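Local coordinates for protein dephospho-CoA kinase (Legionella pneumophila subsp. pneumophila, PDB 4TTR) that probably catalyses the ATP-dependent phosphorylation of the 3'-hydroxyl of dephospho-CoA, the last step of coenzyme A biosynthesis, at residues A[17-28]-A[137-146]. Sequence-based numbering, arbitrary orientation. Where two conformers were deposited one is given.
Sequences YSVGLTGNIASG and YLQKVLLVIA. With BU2 (1,3-butanediol), chain B.
In the P-loop kinase core, strand 18-23 pairs in parallel with strand 140-145, Gly-20 facing Val-141 and Leu-21 facing Leu-142, and then runs into the nucleotide-binding loop. Backbone hydrogen bonds alternate between them: Leu-142 N donates to Gly-20 O at 2.7 Å, and Leu-142 O receives Thr-22 N. Thr-22 OG1 lies 3.0 Å from the same Leu-142 O. Leu-21 and Leu-142 run alongside one another, CD1 against CD2 at 3.9 Å, on the sheet face covered by helix 192-213, where Tyr-207 touches Leu-142; Leu-21 CD1 also reaches Val-144 CG2 at 3.7 Å. Toward the N-terminal ends, Gln-139 CB and CG cover one face of the Tyr-17 ring, CG 3.6 Å from the centroid in a CH-pi contact, while Tyr-17 OH rests against Lys-140 CG.

At the other end, Asn-24 N donates a hydrogen bond to Val-144 O, tying the start of the type II turn Asn-24 to Ser-27 to the neighbouring strand. Asn-24 CG sits between its own backbone N and carbonyl carbon (chi1 65°), which brings the amide obliquely against Ile-145, Asn-24 ND2 3.5 Å from Ile-145 CB. Ala-26, Ser-27 and Gly-28, part of the predicted ATP site, help line the 1,3-butanediol pocket, ligand C1 lying 3.5 Å from Gly-28 CA.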
loop_
_atom_site.group_PDB
_atom_site.type_symbol
_atom_site.label_atom_id
_atom_site.label_comp_id
_atom_site.label_asym_id
_atom_site.label_seq_id
_atom_site.Cartn_x
_atom_site.Cartn_y
_atom_site.Cartn_z
ATOM N N TYR A 17 -5.048 18.071 1.289
ATOM C CA TYR A 17 -3.919 17.762 0.421
ATOM C C TYR A 17 -3.421 16.354 0.743
ATOM O O TYR A 17 -2.842 16.120 1.805
ATOM C CB TYR A 17 -2.798 18.793 0.593
ATOM C CG TYR A 17 -1.772 18.754 -0.518
ATOM C CD1 TYR A 17 -0.804 17.758 -0.560
ATOM C CD2 TYR A 17 -1.775 19.707 -1.531
ATOM C CE1 TYR A 17 0.133 17.711 -1.576
ATOM C CE2 TYR A 17 -0.842 19.669 -2.551
ATOM C CZ TYR A 17 0.111 18.666 -2.567
ATOM O OH TYR A 17 1.047 18.614 -3.575
ATOM N N SER A 18 -3.654 15.426 -0.181
ATOM C CA SER A 18 -3.361 14.015 0.051
ATOM C C SER A 18 -2.290 13.474 -0.888
ATOM O O SER A 18 -2.320 13.712 -2.097
ATOM C CB SER A 18 -4.637 13.184 -0.096
ATOM O OG SER A 18 -5.176 13.303 -1.399
ATOM N N VAL A 19 -1.346 12.741 -0.311
ATOM C CA VAL A 19 -0.283 12.092 -1.056
ATOM C C VAL A 19 -0.478 10.585 -0.975
ATOM O O VAL A 19 -0.503 10.014 0.113
ATOM C CB VAL A 19 1.104 12.473 -0.503
ATOM C CG1 VAL A 19 2.205 11.705 -1.220
ATOM C CG2 VAL A 19 1.321 13.972 -0.615
ATOM N N GLY A 20 -0.612 9.946 -2.130
ATOM C CA GLY A 20 -0.718 8.501 -2.183
ATOM C C GLY A 20 0.644 7.857 -2.037
ATOM O O GLY A 20 1.567 8.186 -2.776
ATOM N N LEU A 21 0.768 6.949 -1.073
ATOM C CA LEU A 21 2.002 6.198 -0.867
ATOM C C LEU A 21 1.882 4.789 -1.443
ATOM O O LEU A 21 1.044 3.996 -1.010
ATOM C CB LEU A 21 2.348 6.131 0.623
ATOM C CG LEU A 21 3.525 5.223 0.999
ATOM C CD1 LEU A 21 4.809 5.697 0.348
ATOM C CD2 LEU A 21 3.691 5.148 2.504
ATOM N N THR A 22 2.722 4.495 -2.427
ATOM C CA THR A 22 2.776 3.175 -3.040
ATOM C C THR A 22 4.204 2.657 -2.999
ATOM O O THR A 22 5.145 3.418 -2.794
ATOM C CB THR A 22 2.292 3.195 -4.504
ATOM O OG1 THR A 22 3.152 4.028 -5.294
ATOM C CG2 THR A 22 0.881 3.714 -4.591
ATOM N N GLY A 23 4.365 1.358 -3.199
ATOM C CA GLY A 23 5.690 0.780 -3.243
ATOM C C GLY A 23 5.676 -0.589 -3.877
ATOM O O GLY A 23 4.692 -1.319 -3.758
ATOM N N ASN A 24 6.764 -0.941 -4.557
ATOM C CA ASN A 24 6.876 -2.279 -5.099
ATOM C C ASN A 24 7.230 -3.234 -3.968
ATOM O O ASN A 24 7.147 -2.888 -2.791
ATOM C CB ASN A 24 7.895 -2.348 -6.256
ATOM C CG ASN A 24 9.332 -2.065 -5.826
ATOM O OD1 ASN A 24 9.640 -1.932 -4.649
ATOM N ND2 ASN A 24 10.226 -1.989 -6.806
ATOM N N ILE A 25 7.643 -4.435 -4.328
ATOM C CA ILE A 25 7.738 -5.514 -3.368
ATOM C C ILE A 25 9.007 -5.351 -2.537
ATOM O O ILE A 25 10.090 -5.121 -3.080
ATOM C CB ILE A 25 7.692 -6.873 -4.098
ATOM C CG1 ILE A 25 6.321 -7.047 -4.762
ATOM C CG2 ILE A 25 7.926 -8.029 -3.142
ATOM C CD1 ILE A 25 6.099 -6.234 -6.059
ATOM N N ALA A 26 8.850 -5.438 -1.218
ATOM C CA ALA A 26 9.963 -5.270 -0.288
ATOM C C ALA A 26 10.669 -3.935 -0.516
ATOM O O ALA A 26 11.894 -3.853 -0.466
ATOM C CB ALA A 26 10.944 -6.418 -0.431
ATOM N N SER A 27 9.881 -2.896 -0.770
ATOM C CA SER A 27 10.409 -1.574 -1.100
ATOM C C SER A 27 10.901 -0.805 0.117
ATOM O O SER A 27 11.781 0.040 -0.001
ATOM C CB SER A 27 9.333 -0.746 -1.798
ATOM O OG SER A 27 8.217 -0.557 -0.949
ATOM N N GLY A 28 10.318 -1.088 1.279
ATOM C CA GLY A 28 10.619 -0.334 2.480
ATOM C C GLY A 28 9.514 0.659 2.794
ATOM O O GLY A 28 9.720 1.588 3.574
ATOM N N TYR A 137 -8.658 11.887 -6.069
ATOM C CA TYR A 137 -8.498 13.078 -5.239
ATOM C C TYR A 137 -7.061 13.309 -4.768
ATOM O O TYR A 137 -6.780 14.294 -4.086
ATOM C CB TYR A 137 -9.426 12.994 -4.022
ATOM C CG TYR A 137 -9.360 11.683 -3.263
ATOM C CD1 TYR A 137 -10.240 10.648 -3.552
ATOM C CD2 TYR A 137 -8.429 11.488 -2.252
ATOM C CE1 TYR A 137 -10.191 9.454 -2.859
ATOM C CE2 TYR A 137 -8.373 10.297 -1.555
ATOM C CZ TYR A 137 -9.254 9.284 -1.862
ATOM O OH TYR A 137 -9.199 8.099 -1.171
ATOM N N LEU A 138 -6.153 12.411 -5.131
ATOM C CA LEU A 138 -4.758 12.536 -4.727
ATOM C C LEU A 138 -4.069 13.691 -5.448
ATOM O O LEU A 138 -4.178 13.816 -6.664
ATOM C CB LEU A 138 -4.009 11.231 -5.008
ATOM C CG LEU A 138 -4.513 9.983 -4.282
ATOM C CD1 LEU A 138 -3.680 8.781 -4.689
ATOM C CD2 LEU A 138 -4.487 10.173 -2.774
ATOM N N GLN A 139 -3.355 14.530 -4.704
ATOM C CA GLN A 139 -2.560 15.592 -5.315
ATOM C C GLN A 139 -1.263 15.030 -5.874
ATOM O O GLN A 139 -0.777 15.465 -6.917
ATOM C CB GLN A 139 -2.227 16.694 -4.305
ATOM C CG GLN A 139 -3.364 17.620 -3.915
ATOM C CD GLN A 139 -4.213 18.037 -5.088
ATOM O OE1 GLN A 139 -3.734 18.668 -6.041
ATOM N NE2 GLN A 139 -5.500 17.709 -5.011
ATOM N N LYS A 140 -0.700 14.072 -5.148
ATOM C CA LYS A 140 0.585 13.491 -5.494
ATOM C C LYS A 140 0.557 11.987 -5.297
ATOM O O LYS A 140 -0.220 11.478 -4.490
ATOM C CB LYS A 140 1.697 14.091 -4.636
ATOM C CG LYS A 140 1.862 15.582 -4.769
ATOM C CD LYS A 140 2.452 15.946 -6.111
ATOM C CE LYS A 140 3.113 17.297 -6.046
ATOM N NZ LYS A 140 3.626 17.730 -7.363
ATOM N N VAL A 141 1.411 11.291 -6.040
ATOM C CA VAL A 141 1.675 9.882 -5.798
ATOM C C VAL A 141 3.167 9.702 -5.538
ATOM O O VAL A 141 4.010 10.215 -6.280
ATOM C CB VAL A 141 1.224 9.001 -6.982
ATOM C CG1 VAL A 141 1.613 7.542 -6.755
ATOM C CG2 VAL A 141 -0.283 9.119 -7.183
ATOM N N LEU A 142 3.474 8.992 -4.460
ATOM C CA LEU A 142 4.838 8.634 -4.102
ATOM C C LEU A 142 5.004 7.129 -4.260
ATOM O O LEU A 142 4.254 6.347 -3.677
ATOM C CB LEU A 142 5.155 9.069 -2.667
ATOM C CG LEU A 142 6.464 8.579 -2.041
ATOM C CD1 LEU A 142 7.671 9.068 -2.830
ATOM C CD2 LEU A 142 6.546 9.047 -0.601
ATOM N N LEU A 143 5.978 6.737 -5.070
ATOM C CA LEU A 143 6.281 5.332 -5.297
ATOM C C LEU A 143 7.644 4.990 -4.709
ATOM O O LEU A 143 8.658 5.558 -5.106
ATOM C CB LEU A 143 6.240 5.019 -6.791
ATOM C CG LEU A 143 6.823 3.682 -7.249
ATOM C CD1 LEU A 143 6.168 2.514 -6.527
ATOM C CD2 LEU A 143 6.659 3.554 -8.753
ATOM N N VAL A 144 7.655 4.073 -3.749
ATOM C CA VAL A 144 8.897 3.621 -3.131
ATOM C C VAL A 144 9.371 2.347 -3.808
ATOM O O VAL A 144 8.612 1.391 -3.931
ATOM C CB VAL A 144 8.722 3.363 -1.627
ATOM C CG1 VAL A 144 10.058 2.999 -0.984
ATOM C CG2 VAL A 144 8.117 4.583 -0.951
ATOM N N ILE A 145 10.624 2.338 -4.255
ATOM C CA ILE A 145 11.187 1.152 -4.882
ATOM C C ILE A 145 12.537 0.802 -4.274
ATOM O O ILE A 145 13.242 1.666 -3.756
ATOM C CB ILE A 145 11.347 1.331 -6.410
ATOM C CG1 ILE A 145 12.306 2.477 -6.745
ATOM C CG2 ILE A 145 9.998 1.588 -7.055
ATOM C CD1 ILE A 145 13.043 2.265 -8.035
ATOM N N ALA A 146 12.879 -0.476 -4.341
ATOM C CA ALA A 146 14.169 -0.954 -3.875
ATOM C C ALA A 146 14.816 -1.761 -4.989
ATOM O O ALA A 146 14.124 -2.474 -5.718
ATOM C CB ALA A 146 14.009 -1.793 -2.625
HETATM C C1 BU2 B . 8.831 -2.282 4.750
HETATM O O1 BU2 B . 9.816 -3.121 5.313
HETATM C C2 BU2 B . 7.581 -3.074 4.428
HETATM C C3 BU2 B . 7.230 -2.867 2.970
HETATM O O3 BU2 B . 8.055 -3.696 2.183
HETATM C C4 BU2 B . 5.777 -3.221 2.745
#